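Local coordinates for uncharacterized protein (Escherichia coli O157:H7, PDB 4ZV9) that is of unknown function but belongs to the dienelactone hydrolase family of alpha/beta-hydrolases and is therefore probably a hydrolase, at residues Tyr31-Ala36 and Val61-Ala66; Val46-Asn51 and Asn105-Ala110; Glu50-Asn55 and Lys90-Gln95; Ala138-Tyr143 and Ala163-Pro168; Ala149-Gly154 and Ala167-His172. One frame throughout, in Å; residues are numbered along the deposited sequence. Where two conformers were deposited one is given.

Contact 1: residues Tyr31-Ala36 and Val61-Ala66; sequences YLVKPA and VARRVA
The ring of Tyr-31 presents its edge, not a face, to the helix: Ala-62 CB lies near the ring plane, 4.0 Å from Tyr-31 CD2. The guanidinium of Arg-63 likewise works edge-on, with Tyr-31 OH almost exactly in its plane, and the two flat groups stand nearly perpendicular at 86°. Arg-63 NH1 donates to Tyr-31 OH over 2.9 Å, a fairly straight bond. Two features bring the groups together: Tyr-31 CG is anti to its backbone N (chi1 -175°), which sends the ring across to the helix, and the arginine chain bends at chi3 (-65°), which brings NH1 to the hydroxyl. Arg-63 CD lies 3.5 Å from the same Tyr-31 OH. The other guanidinium nitrogens of Arg-63 are held too, NE by the carbonyl of Val-5 and NH2 by a salt bridge to Asp-60. In the alpha/beta-hydrolase fold, strand 28-35 runs against its neighbours in the sheet, so helix 56-67 lying over it points nearly the same way, with segment axes 7.3 Å apart. Such closeness rests on small helix residues. Val-33 splits its branches between two of them: CG2 reaches Ala-62 CB at 4.0 Å, while CG1, anti to the backbone N, presses on Ala-66 CB at 3.4 Å, tighter than usual carbon contact. Ala-66 CB also lies against the backbone carbonyl of Val-33. Farther along the strand, Pro-35 brings CG to 3.7 Å from Ala-66 O. Ile-12 of strand 12-21 touches Val-33, Arg-63 and Ala-66.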
# COMPACT_ATOMS: atom_id res chain seq x y z
N TYR A 31 -3.93 -8.97 -7.82
CA TYR A 31 -4.68 -8.20 -8.79
C TYR A 31 -3.73 -7.18 -9.41
O TYR A 31 -3.22 -6.28 -8.72
CB TYR A 31 -5.83 -7.51 -8.07
CG TYR A 31 -6.82 -6.74 -8.93
CD1 TYR A 31 -7.59 -7.38 -9.90
CD2 TYR A 31 -7.06 -5.39 -8.70
CE1 TYR A 31 -8.55 -6.69 -10.63
CE2 TYR A 31 -8.02 -4.69 -9.42
CZ TYR A 31 -8.73 -5.32 -10.39
OH TYR A 31 -9.67 -4.61 -11.11
N LEU A 32 -3.41 -7.37 -10.68
CA LEU A 32 -2.48 -6.52 -11.40
C LEU A 32 -3.25 -5.58 -12.33
O LEU A 32 -4.01 -6.05 -13.17
CB LEU A 32 -1.54 -7.38 -12.24
CG LEU A 32 -0.44 -6.68 -13.07
CD1 LEU A 32 0.63 -6.13 -12.15
CD2 LEU A 32 0.19 -7.66 -14.05
N VAL A 33 -3.04 -4.26 -12.20
CA VAL A 33 -3.71 -3.30 -13.06
C VAL A 33 -2.69 -2.39 -13.74
O VAL A 33 -1.85 -1.81 -13.06
CB VAL A 33 -4.71 -2.41 -12.30
CG1 VAL A 33 -5.64 -1.71 -13.29
CG2 VAL A 33 -5.55 -3.23 -11.33
N LYS A 34 -2.79 -2.26 -15.06
CA LYS A 34 -1.87 -1.43 -15.85
C LYS A 34 -2.64 -0.34 -16.59
O LYS A 34 -3.82 -0.52 -16.89
CB LYS A 34 -1.23 -2.26 -16.96
CG LYS A 34 -0.48 -3.48 -16.51
CD LYS A 34 -0.12 -4.35 -17.71
CE LYS A 34 0.66 -5.57 -17.24
NZ LYS A 34 0.87 -6.57 -18.32
N PRO A 35 -1.96 0.77 -16.93
CA PRO A 35 -2.56 1.73 -17.84
C PRO A 35 -2.79 1.01 -19.17
O PRO A 35 -1.92 0.25 -19.61
CB PRO A 35 -1.48 2.82 -17.99
CG PRO A 35 -0.63 2.69 -16.78
CD PRO A 35 -0.66 1.23 -16.40
N ALA A 36 -3.96 1.18 -19.78
CA ALA A 36 -4.28 0.47 -21.03
C ALA A 36 -3.38 0.87 -22.19
O ALA A 36 -3.05 0.05 -23.04
CB ALA A 36 -5.74 0.69 -21.40
N VAL A 61 -8.70 0.73 -5.41
CA VAL A 61 -7.53 1.58 -5.22
C VAL A 61 -6.45 1.23 -6.25
O VAL A 61 -5.81 2.12 -6.80
CB VAL A 61 -7.00 1.50 -3.77
CG1 VAL A 61 -5.66 2.22 -3.65
CG2 VAL A 61 -8.01 2.12 -2.83
N ALA A 62 -6.28 -0.06 -6.51
CA ALA A 62 -5.31 -0.51 -7.51
C ALA A 62 -5.65 0.10 -8.87
O ALA A 62 -4.76 0.57 -9.59
CB ALA A 62 -5.24 -2.01 -7.56
N ARG A 63 -6.93 0.11 -9.21
CA ARG A 63 -7.36 0.73 -10.46
C ARG A 63 -7.11 2.25 -10.46
O ARG A 63 -6.71 2.80 -11.49
CB ARG A 63 -8.82 0.42 -10.77
CG ARG A 63 -9.08 -1.06 -11.05
CD ARG A 63 -10.48 -1.29 -11.60
NE ARG A 63 -11.54 -0.96 -10.66
CZ ARG A 63 -12.06 -1.79 -9.76
NH1 ARG A 63 -11.61 -3.04 -9.62
NH2 ARG A 63 -13.04 -1.37 -8.98
N ARG A 64 -7.28 2.91 -9.32
CA ARG A 64 -6.99 4.36 -9.23
C ARG A 64 -5.50 4.63 -9.48
O ARG A 64 -5.15 5.61 -10.12
CB ARG A 64 -7.36 4.93 -7.87
CG ARG A 64 -8.84 4.75 -7.52
CD ARG A 64 -9.14 5.28 -6.12
NE ARG A 64 -10.33 4.65 -5.58
CZ ARG A 64 -10.85 4.91 -4.39
NH1 ARG A 64 -10.31 5.86 -3.62
NH2 ARG A 64 -11.93 4.25 -3.99
N VAL A 65 -4.64 3.75 -8.98
CA VAL A 65 -3.22 3.86 -9.22
C VAL A 65 -2.90 3.73 -10.71
O VAL A 65 -2.08 4.48 -11.25
CB VAL A 65 -2.42 2.82 -8.40
CG1 VAL A 65 -0.95 2.83 -8.79
CG2 VAL A 65 -2.58 3.12 -6.91
N ALA A 66 -3.52 2.76 -11.37
CA ALA A 66 -3.31 2.58 -12.80
C ALA A 66 -3.85 3.77 -13.60
O ALA A 66 -3.26 4.15 -14.61
CB ALA A 66 -3.93 1.28 -13.29

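Contact 2: residues Val46-Asn51 and Asn105-Ala110; sequences VVVHEN and NDFFAA
Strand 42-48, a central strand of the alpha/beta-hydrolase sheet, is covered here by helix 100-116, roughly antiparallel to it, and Phe-107 is the main link. From its CB, CG is set anti to the carbonyl carbon (chi1 -64°), and the ring reaches the strand with one face turned to Val-48. Phe-107 CG lies 4.0 Å from Val-48 CG1. CD1 meets both branches of that valine, and Phe-107 CE1 approaches Val-48 CG1 to 3.7 Å. This methyl thus stands over the middle of the ring face, only 10° off its normal, in a CH-pi contact. At the tip, Phe-107 CZ points into the face of the His-49 imidazole, making an edge-to-face pair with planes at 80°. One turn on, Ala-110 CB packs against Val-46 CG2 at 4.2 Å. Val-135 of helix 132-142 touches both Val-48 and Phe-107. The imidazole is fixed at both nitrogens: NE2 accepts from Gly-77 N, and His-49 ND1 donates in its ring plane to Glu-50 O over 2.8 Å, consistent with a neutral ring. With CG between backbone N and carbonyl carbon and chi2 setting the ring's turn, His-49 NE2 comes nearest Phe-107 CZ, at 3.5 Å.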
# COMPACT_ATOMS: atom_id res chain seq x y z
N VAL A 46 3.19 -1.24 -5.38
CA VAL A 46 2.56 -2.35 -4.69
C VAL A 46 1.52 -1.72 -3.75
O VAL A 46 1.83 -0.78 -3.02
CB VAL A 46 3.58 -3.20 -3.91
CG1 VAL A 46 2.89 -4.21 -2.99
CG2 VAL A 46 4.50 -3.92 -4.88
N VAL A 47 0.31 -2.25 -3.77
CA VAL A 47 -0.77 -1.76 -2.92
C VAL A 47 -1.10 -2.84 -1.89
O VAL A 47 -1.48 -3.95 -2.25
CB VAL A 47 -2.00 -1.43 -3.76
CG1 VAL A 47 -3.16 -0.97 -2.87
CG2 VAL A 47 -1.67 -0.37 -4.79
N VAL A 48 -0.97 -2.51 -0.62
CA VAL A 48 -1.18 -3.47 0.45
C VAL A 48 -2.51 -3.23 1.13
O VAL A 48 -2.80 -2.12 1.62
CB VAL A 48 -0.08 -3.40 1.51
CG1 VAL A 48 -0.25 -4.54 2.52
CG2 VAL A 48 1.30 -3.46 0.87
N HIS A 49 -3.31 -4.28 1.23
CA HIS A 49 -4.64 -4.18 1.84
C HIS A 49 -4.63 -3.99 3.36
O HIS A 49 -3.57 -3.88 3.99
CB HIS A 49 -5.51 -5.40 1.46
CG HIS A 49 -4.92 -6.74 1.82
ND1 HIS A 49 -4.76 -7.15 3.13
CD2 HIS A 49 -4.53 -7.78 1.05
CE1 HIS A 49 -4.28 -8.39 3.15
NE2 HIS A 49 -4.13 -8.79 1.90
N GLU A 50 -5.83 -3.93 3.94
CA GLU A 50 -6.01 -3.73 5.37
C GLU A 50 -5.95 -5.09 6.10
O GLU A 50 -5.26 -6.02 5.66
CB GLU A 50 -7.33 -2.94 5.60
CG GLU A 50 -7.35 -1.57 4.91
CD GLU A 50 -8.70 -0.85 4.99
OE1 GLU A 50 -9.73 -1.46 4.66
OE2 GLU A 50 -8.74 0.36 5.33
N ASN A 51 -6.70 -5.24 7.19
CA ASN A 51 -6.69 -6.47 7.98
C ASN A 51 -7.75 -7.51 7.59
O ASN A 51 -8.09 -8.39 8.39
CB ASN A 51 -6.85 -6.15 9.47
CG ASN A 51 -8.16 -5.44 9.79
OD1 ASN A 51 -8.86 -4.97 8.91
ND2 ASN A 51 -8.46 -5.34 11.07
N ASN A 105 6.07 -11.32 4.09
CA ASN A 105 6.96 -11.73 3.00
C ASN A 105 6.31 -11.76 1.62
O ASN A 105 6.98 -11.51 0.62
CB ASN A 105 7.65 -13.06 3.32
CG ASN A 105 8.75 -12.91 4.37
OD1 ASN A 105 9.18 -11.80 4.68
ND2 ASN A 105 9.21 -14.02 4.92
N ASP A 106 5.02 -12.08 1.57
CA ASP A 106 4.29 -12.08 0.32
C ASP A 106 4.30 -10.69 -0.27
O ASP A 106 4.41 -10.53 -1.48
CB ASP A 106 2.83 -12.54 0.51
CG ASP A 106 2.70 -14.04 0.77
OD1 ASP A 106 3.67 -14.81 0.54
OD2 ASP A 106 1.61 -14.45 1.24
N PHE A 107 4.14 -9.67 0.57
CA PHE A 107 4.15 -8.29 0.07
C PHE A 107 5.54 -7.84 -0.33
O PHE A 107 5.71 -7.14 -1.33
CB PHE A 107 3.49 -7.33 1.07
CG PHE A 107 2.03 -7.62 1.29
CD1 PHE A 107 1.11 -7.30 0.32
CD2 PHE A 107 1.59 -8.26 2.44
CE1 PHE A 107 -0.22 -7.61 0.48
CE2 PHE A 107 0.26 -8.57 2.61
CZ PHE A 107 -0.65 -8.24 1.63
N PHE A 108 6.55 -8.28 0.41
CA PHE A 108 7.95 -8.02 0.06
C PHE A 108 8.26 -8.69 -1.29
O PHE A 108 8.89 -8.07 -2.15
CB PHE A 108 8.88 -8.54 1.16
CG PHE A 108 8.92 -7.68 2.41
CD1 PHE A 108 8.04 -6.62 2.60
CD2 PHE A 108 9.78 -8.01 3.45
CE1 PHE A 108 8.07 -5.85 3.77
CE2 PHE A 108 9.82 -7.24 4.62
CZ PHE A 108 8.96 -6.18 4.78
N ALA A 109 7.78 -9.91 -1.48
CA ALA A 109 7.99 -10.64 -2.73
C ALA A 109 7.31 -9.92 -3.92
O ALA A 109 7.79 -9.97 -5.04
CB ALA A 109 7.48 -12.06 -2.61
N ALA A 110 6.18 -9.27 -3.65
CA ALA A 110 5.49 -8.50 -4.69
C ALA A 110 6.35 -7.30 -5.14
O ALA A 110 6.41 -6.99 -6.33
CB ALA A 110 4.15 -8.01 -4.19

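Contact 3: residues Glu50-Asn55 and Lys90-Gln95; sequences ENRGLN and KGRELQ
Gln-95 leaves the helix with CG anti to its backbone N (chi1 -171°) and stays extended, which lays its amide along the backbone of the facing loop. There it bonds with both ends: NE2 donates to a lone pair of Glu-50 O at 3.1 Å, and OE1 accepts from Gly-53 N at 2.8 Å, nearly along its C=O axis. Asn-51 and Arg-52 both hold CG between N and carbonyl carbon (chi1 61° and 50°), and Arg-52 bends at chi2, which together bring Arg-52 NH1 in plane to Asn-51 OD1 at 3.0 Å. Asn-51 O receives a CA-H contact from Arg-92, and a water links it to Arg-92 O. Gly-91 has no CB to collide with buried Arg-52 O, which lacks a polar partner, and Gly-91 CA closes to 4.2 Å from Arg-52 CA. The contact ties the loop after strand 42-48 of the alpha/beta-hydrolase sheet to helix 88-97. The two arginines lie side by side, Arg-92 NH1 over a face of the Arg-52 guanidinium and 3.7 Å from Arg-52 NE. Like charges would repel, but Asp-88 is salt-bridged to Arg-52 NE, Asp-89 to Arg-92, and Glu-50 OE1 adds charge alone from outside the Arg-52 guanidinium plane, which probably offsets the cost.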
# COMPACT_ATOMS: atom_id res chain seq x y z
N GLU A 50 -5.83 -3.93 3.94
CA GLU A 50 -6.01 -3.73 5.37
C GLU A 50 -5.95 -5.09 6.10
O GLU A 50 -5.26 -6.02 5.66
CB GLU A 50 -7.33 -2.94 5.60
CG GLU A 50 -7.35 -1.57 4.91
CD GLU A 50 -8.70 -0.85 4.99
OE1 GLU A 50 -9.73 -1.46 4.66
OE2 GLU A 50 -8.74 0.36 5.33
N ASN A 51 -6.70 -5.24 7.19
CA ASN A 51 -6.69 -6.47 7.98
C ASN A 51 -7.75 -7.51 7.59
O ASN A 51 -8.09 -8.39 8.39
CB ASN A 51 -6.85 -6.15 9.47
CG ASN A 51 -8.16 -5.44 9.79
OD1 ASN A 51 -8.86 -4.97 8.91
ND2 ASN A 51 -8.46 -5.34 11.07
N ARG A 52 -8.27 -7.42 6.37
CA ARG A 52 -9.31 -8.35 5.95
C ARG A 52 -9.19 -8.81 4.49
O ARG A 52 -10.19 -9.09 3.85
CB ARG A 52 -10.67 -7.72 6.22
CG ARG A 52 -10.84 -6.29 5.71
CD ARG A 52 -11.59 -5.52 6.75
NE ARG A 52 -12.13 -4.23 6.31
CZ ARG A 52 -11.68 -3.05 6.69
NH1 ARG A 52 -10.62 -2.96 7.49
NH2 ARG A 52 -12.29 -1.95 6.25
N GLY A 53 -7.95 -8.89 4.00
CA GLY A 53 -7.67 -9.39 2.66
C GLY A 53 -7.98 -8.43 1.52
O GLY A 53 -8.26 -7.25 1.72
N LEU A 54 -7.95 -8.98 0.31
CA LEU A 54 -8.09 -8.22 -0.90
C LEU A 54 -9.56 -8.04 -1.25
O LEU A 54 -10.13 -8.86 -1.96
CB LEU A 54 -7.35 -8.94 -2.03
CG LEU A 54 -7.34 -8.22 -3.39
CD1 LEU A 54 -6.71 -6.85 -3.27
CD2 LEU A 54 -6.60 -9.06 -4.41
N ASN A 55 -10.17 -7.00 -0.70
CA ASN A 55 -11.59 -6.76 -0.87
C ASN A 55 -11.83 -5.76 -2.01
O ASN A 55 -10.88 -5.23 -2.57
CB ASN A 55 -12.26 -6.37 0.48
CG ASN A 55 -11.85 -5.00 1.00
OD1 ASN A 55 -11.11 -4.25 0.37
ND2 ASN A 55 -12.34 -4.67 2.19
N LYS A 90 -15.42 -12.13 8.07
CA LYS A 90 -14.75 -13.40 7.87
C LYS A 90 -13.32 -13.13 7.39
O LYS A 90 -12.40 -13.84 7.78
CB LYS A 90 -15.51 -14.26 6.87
CG LYS A 90 -14.95 -15.66 6.70
CD LYS A 90 -15.07 -16.47 7.97
CE LYS A 90 -14.58 -17.89 7.75
NZ LYS A 90 -14.80 -18.73 8.96
N GLY A 91 -13.14 -12.08 6.59
CA GLY A 91 -11.82 -11.70 6.11
C GLY A 91 -10.90 -11.42 7.28
O GLY A 91 -9.76 -11.86 7.29
N ARG A 92 -11.40 -10.68 8.27
CA ARG A 92 -10.61 -10.34 9.47
C ARG A 92 -10.21 -11.57 10.27
O ARG A 92 -9.07 -11.70 10.68
CB ARG A 92 -11.38 -9.36 10.37
CG ARG A 92 -11.00 -7.92 10.12
CD ARG A 92 -11.74 -6.92 11.00
NE ARG A 92 -13.19 -7.01 10.87
CZ ARG A 92 -13.98 -6.15 10.22
NH1 ARG A 92 -13.52 -5.05 9.63
NH2 ARG A 92 -15.29 -6.40 10.18
N GLU A 93 -11.17 -12.46 10.47
CA GLU A 93 -10.93 -13.70 11.17
C GLU A 93 -9.90 -14.57 10.46
O GLU A 93 -8.99 -15.11 11.10
CB GLU A 93 -12.26 -14.45 11.29
CG GLU A 93 -12.14 -15.87 11.79
CD GLU A 93 -13.49 -16.58 11.81
OE1 GLU A 93 -14.53 -15.88 11.73
OE2 GLU A 93 -13.50 -17.82 11.89
N LEU A 94 -10.01 -14.68 9.15
CA LEU A 94 -9.06 -15.48 8.37
C LEU A 94 -7.66 -14.88 8.40
O LEU A 94 -6.68 -15.62 8.52
CB LEU A 94 -9.51 -15.64 6.91
CG LEU A 94 -10.73 -16.54 6.70
CD1 LEU A 94 -11.19 -16.48 5.25
CD2 LEU A 94 -10.46 -17.98 7.11
N GLN A 95 -7.55 -13.56 8.28
CA GLN A 95 -6.22 -12.94 8.20
C GLN A 95 -5.44 -13.18 9.50
O GLN A 95 -4.23 -13.35 9.48
CB GLN A 95 -6.30 -11.46 7.81
CG GLN A 95 -4.94 -10.86 7.51
CD GLN A 95 -5.01 -9.58 6.69
OE1 GLN A 95 -5.77 -9.46 5.74
NE2 GLN A 95 -4.17 -8.61 7.05
O HOH W 1 -7.24 -9.77 10.79

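Contact 4: residues Ala138-Tyr143 and Ala163-Pro168; sequences AAAVAY and AKIEAP
Ala-140, Val-141 and Ile-165 carry this contact, in which the last turn of helix 132-142 meets an irregular loop. Ile-165 spreads its branches over the pair: with chi1 at -64°, CG1 lies anti to the carbonyl carbon and touches Val-141 CG2 at 3.9 Å, while CG2, anti to the backbone N, meets Ala-140 CB at 4.0 Å. The CD1 tip of Ile-165 also reaches Val-141 CG2. Although the CB of Val-141 points away from the loop, its CG2 branch, beside the backbone N, still comes round to the isoleucine. Ala-140 CB looks toward the loop and has Ala-167 CB at its limit of contact.

Polar backbone groups meet through water. One molecule donates to Ala-140 O and to Tyr-143 O, each at 2.7 Å, and accepts from Ala-167 N at 2.8 Å, so it joins carbonyls at the helix end to the loop. A second sits between Val-141 O and Lys-164 O, 2.5 Å from the latter. Lys-164 lays its CB beside Val-141 O before its chain leads away.

Apolar packing and bridging water together join the end of helix 132-142 to the loop ahead of strand 169-174 in the alpha/beta-hydrolase fold. Lys-196 NZ is hydrogen-bonded to the carbonyls of Ala-163 and Ile-165 in that loop. On another side of helix 132-142, Phe-108 of helix 100-116 lies against Ala-138, Ala-139 and Ala-142.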
# COMPACT_ATOMS: atom_id res chain seq x y z
N ALA A 138 7.52 -1.15 7.03
CA ALA A 138 8.44 -2.27 7.12
C ALA A 138 9.20 -2.46 5.81
O ALA A 138 10.40 -2.78 5.81
CB ALA A 138 7.69 -3.53 7.49
N ALA A 139 8.52 -2.24 4.69
CA ALA A 139 9.18 -2.32 3.39
C ALA A 139 10.24 -1.22 3.23
O ALA A 139 11.32 -1.47 2.67
CB ALA A 139 8.16 -2.22 2.26
N ALA A 140 9.95 -0.02 3.75
CA ALA A 140 10.93 1.06 3.70
C ALA A 140 12.19 0.68 4.48
O ALA A 140 13.29 1.04 4.09
CB ALA A 140 10.33 2.35 4.26
N VAL A 141 12.02 -0.02 5.59
CA VAL A 141 13.14 -0.50 6.38
C VAL A 141 13.93 -1.55 5.61
O VAL A 141 15.16 -1.50 5.55
CB VAL A 141 12.67 -1.10 7.73
CG1 VAL A 141 13.78 -1.91 8.41
CG2 VAL A 141 12.16 -0.00 8.65
N ALA A 142 13.23 -2.49 4.98
CA ALA A 142 13.89 -3.62 4.32
C ALA A 142 14.52 -3.38 2.93
O ALA A 142 15.44 -4.09 2.57
CB ALA A 142 12.91 -4.78 4.24
N TYR A 143 14.00 -2.44 2.15
CA TYR A 143 14.44 -2.25 0.76
C TYR A 143 15.05 -0.88 0.52
O TYR A 143 14.32 0.08 0.26
CB TYR A 143 13.27 -2.49 -0.22
CG TYR A 143 12.87 -3.95 -0.26
CD1 TYR A 143 11.96 -4.46 0.65
CD2 TYR A 143 13.46 -4.83 -1.17
CE1 TYR A 143 11.61 -5.80 0.63
CE2 TYR A 143 13.12 -6.17 -1.19
CZ TYR A 143 12.20 -6.65 -0.29
OH TYR A 143 11.87 -7.98 -0.29
N ALA A 163 17.32 4.16 10.77
CA ALA A 163 18.53 4.54 10.02
C ALA A 163 18.65 3.80 8.68
O ALA A 163 19.24 4.32 7.74
CB ALA A 163 19.78 4.31 10.86
N LYS A 164 18.06 2.61 8.58
CA LYS A 164 18.12 1.82 7.35
C LYS A 164 17.23 2.36 6.22
O LYS A 164 17.45 2.04 5.04
CB LYS A 164 17.71 0.37 7.63
CG LYS A 164 18.65 -0.41 8.54
CD LYS A 164 18.08 -1.81 8.75
CE LYS A 164 18.94 -2.75 9.58
NZ LYS A 164 18.96 -2.40 11.03
N ILE A 165 16.23 3.17 6.56
CA ILE A 165 15.26 3.67 5.57
C ILE A 165 15.86 4.64 4.55
O ILE A 165 16.57 5.58 4.93
CB ILE A 165 14.06 4.38 6.27
CG1 ILE A 165 13.28 3.37 7.12
CG2 ILE A 165 13.14 5.01 5.23
CD1 ILE A 165 12.23 3.99 8.01
N GLU A 166 15.61 4.37 3.26
CA GLU A 166 16.06 5.26 2.19
C GLU A 166 14.90 5.80 1.34
O GLU A 166 15.01 6.88 0.76
CB GLU A 166 17.09 4.57 1.28
CG GLU A 166 18.34 4.07 1.99
CD GLU A 166 19.09 5.14 2.77
OE1 GLU A 166 19.13 6.31 2.34
OE2 GLU A 166 19.64 4.82 3.84
N ALA A 167 13.79 5.07 1.28
CA ALA A 167 12.63 5.52 0.53
C ALA A 167 12.00 6.75 1.18
O ALA A 167 11.72 6.75 2.39
CB ALA A 167 11.59 4.41 0.47
N PRO A 168 11.75 7.80 0.38
CA PRO A 168 11.01 8.97 0.86
C PRO A 168 9.63 8.56 1.35
O PRO A 168 8.91 7.86 0.63
CB PRO A 168 10.90 9.86 -0.37
CG PRO A 168 12.10 9.50 -1.19
CD PRO A 168 12.30 8.03 -0.97
O HOH W 2 14.00 2.32 1.77
O HOH W 3 16.61 0.21 3.48

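Contact 5: residues Ala149-Gly154 and Ala167-His172; sequences AVPFYG and APLLLH
Strand 148-151 is the outermost of six in the main set of this alpha/beta-hydrolase sheet, and four backbone hydrogen bonds to the parallel strand 169-174 carry the sheet on to 198-203. Ala-149 N donates to Pro-168 O, Leu-170 N to Ala-149 O at 3.0 Å, His-172 N to Pro-151 O at 3.1 Å, and Tyr-153 N to His-172 O at 2.8 Å. Pro-151 has no N-H for Leu-170 O, which instead has Val-150 CA at 3.2 Å in a CA-H...O contact.

On one face, Leu-170 has CG anti to its backbone N and lies alongside Val-150, CD2 against CG1. His-172 and Phe-152 both turn CG anti to the carbonyl carbon (chi1 -55° and -77°) and so point the same way; His-172 CD2 sits over the centre of the phenyl face, 3.5 Å from Phe-152 CZ, with the rings inclined. Val-150 CG1 meets the imidazole edge at His-172 NE2, 3.6 Å away. On the other face, Leu-169 CD2 touches Ala-149 CB at 3.7 Å, and Leu-171 CD2 packs on Pro-151 CG at 3.8 Å.

Tyr-153, with left-handed backbone angles and an unusual chi1 of 32°, hydrogen-bonds through OH to His-211 N and touches His-208 and Asp-177, with Cys-130 probably the Cys-His-Asp triad of this family. ND1 and NE2 of buried His-172 have hydroxyl partners, Tyr-203 and Thr-230, so neither nitrogen lacks one.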
# COMPACT_ATOMS: atom_id res chain seq x y z
N ALA A 149 7.44 5.26 -0.16
CA ALA A 149 6.47 4.53 0.66
C ALA A 149 5.43 5.50 1.21
O ALA A 149 5.78 6.59 1.69
CB ALA A 149 7.16 3.80 1.79
N VAL A 150 4.17 5.09 1.17
CA VAL A 150 3.07 5.94 1.59
C VAL A 150 2.12 5.18 2.53
O VAL A 150 1.12 4.61 2.09
CB VAL A 150 2.29 6.49 0.37
CG1 VAL A 150 1.25 7.50 0.80
CG2 VAL A 150 3.25 7.12 -0.63
N PRO A 151 2.45 5.14 3.83
CA PRO A 151 1.57 4.48 4.77
C PRO A 151 0.37 5.33 5.20
O PRO A 151 0.55 6.48 5.60
CB PRO A 151 2.47 4.24 5.99
CG PRO A 151 3.53 5.28 5.89
CD PRO A 151 3.77 5.42 4.41
N PHE A 152 -0.84 4.77 5.06
CA PHE A 152 -2.04 5.40 5.58
C PHE A 152 -2.35 4.77 6.94
O PHE A 152 -2.59 3.55 7.04
CB PHE A 152 -3.24 5.18 4.68
CG PHE A 152 -3.27 6.02 3.44
CD1 PHE A 152 -2.44 5.75 2.37
CD2 PHE A 152 -4.23 7.01 3.30
CE1 PHE A 152 -2.53 6.49 1.20
CE2 PHE A 152 -4.32 7.75 2.14
CZ PHE A 152 -3.46 7.50 1.09
N TYR A 153 -2.40 5.61 7.98
CA TYR A 153 -2.76 5.22 9.35
C TYR A 153 -2.37 3.80 9.69
O TYR A 153 -3.21 2.97 10.02
CB TYR A 153 -4.25 5.49 9.64
CG TYR A 153 -5.18 5.35 8.45
CD1 TYR A 153 -5.61 4.11 8.01
CD2 TYR A 153 -5.65 6.48 7.80
CE1 TYR A 153 -6.49 3.99 6.94
CE2 TYR A 153 -6.51 6.38 6.73
CZ TYR A 153 -6.93 5.14 6.30
OH TYR A 153 -7.77 5.08 5.22
N GLY A 154 -1.06 3.55 9.65
CA GLY A 154 -0.48 2.24 9.95
C GLY A 154 0.63 2.27 10.96
O GLY A 154 1.18 3.34 11.28
N ALA A 167 13.79 5.07 1.28
CA ALA A 167 12.63 5.52 0.53
C ALA A 167 12.00 6.75 1.18
O ALA A 167 11.72 6.75 2.39
CB ALA A 167 11.59 4.41 0.47
N PRO A 168 11.75 7.80 0.38
CA PRO A 168 11.01 8.97 0.86
C PRO A 168 9.63 8.56 1.35
O PRO A 168 8.91 7.86 0.63
CB PRO A 168 10.90 9.86 -0.37
CG PRO A 168 12.10 9.50 -1.19
CD PRO A 168 12.30 8.03 -0.97
N LEU A 169 9.28 9.00 2.56
CA LEU A 169 8.03 8.59 3.23
C LEU A 169 6.98 9.68 3.24
O LEU A 169 7.27 10.82 3.63
CB LEU A 169 8.33 8.25 4.68
CG LEU A 169 8.98 6.91 4.98
CD1 LEU A 169 9.54 6.95 6.40
CD2 LEU A 169 7.96 5.81 4.82
N LEU A 170 5.77 9.33 2.85
CA LEU A 170 4.63 10.23 2.95
C LEU A 170 3.68 9.53 3.89
O LEU A 170 3.11 8.50 3.55
CB LEU A 170 3.97 10.48 1.59
CG LEU A 170 2.66 11.28 1.64
CD1 LEU A 170 2.86 12.68 2.22
CD2 LEU A 170 2.05 11.36 0.25
N LEU A 171 3.49 10.10 5.09
CA LEU A 171 2.64 9.46 6.08
C LEU A 171 1.33 10.21 6.32
O LEU A 171 1.33 11.43 6.52
CB LEU A 171 3.38 9.28 7.40
CG LEU A 171 4.75 8.61 7.29
CD1 LEU A 171 5.87 9.65 7.26
CD2 LEU A 171 5.01 7.66 8.44
N HIS A 172 0.22 9.49 6.26
CA HIS A 172 -1.10 10.06 6.52
C HIS A 172 -1.65 9.52 7.83
O HIS A 172 -1.78 8.29 8.00
CB HIS A 172 -2.08 9.69 5.40
CG HIS A 172 -1.61 10.05 4.03
ND1 HIS A 172 -1.60 11.35 3.56
CD2 HIS A 172 -1.15 9.28 3.02
CE1 HIS A 172 -1.16 11.36 2.32
NE2 HIS A 172 -0.88 10.12 1.96

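In the fold
Contact 1 closes the first loop, from strand 28-35 to helix 56-67, and lays that helix on the antiparallel edge region formed by strands 12-21 and 28-35. Before it closes, the chain opens contacts 2 and 3 from the end of strand 42-48 and the loop after it, so both cross contact 1. Contact 3 closes first, on helix 88-97, and lies within the span of contact 2, which ends on helix 100-116; they share Glu-50 and Asn-51. Contact 5 opens after contact 4, and both end on the same stretch, sharing Ala-167 and Pro-168 and tying helix 132-142 and strand 148-151 to strand 169-174. Phe-108 and Tyr-143 join contacts 2 and 4.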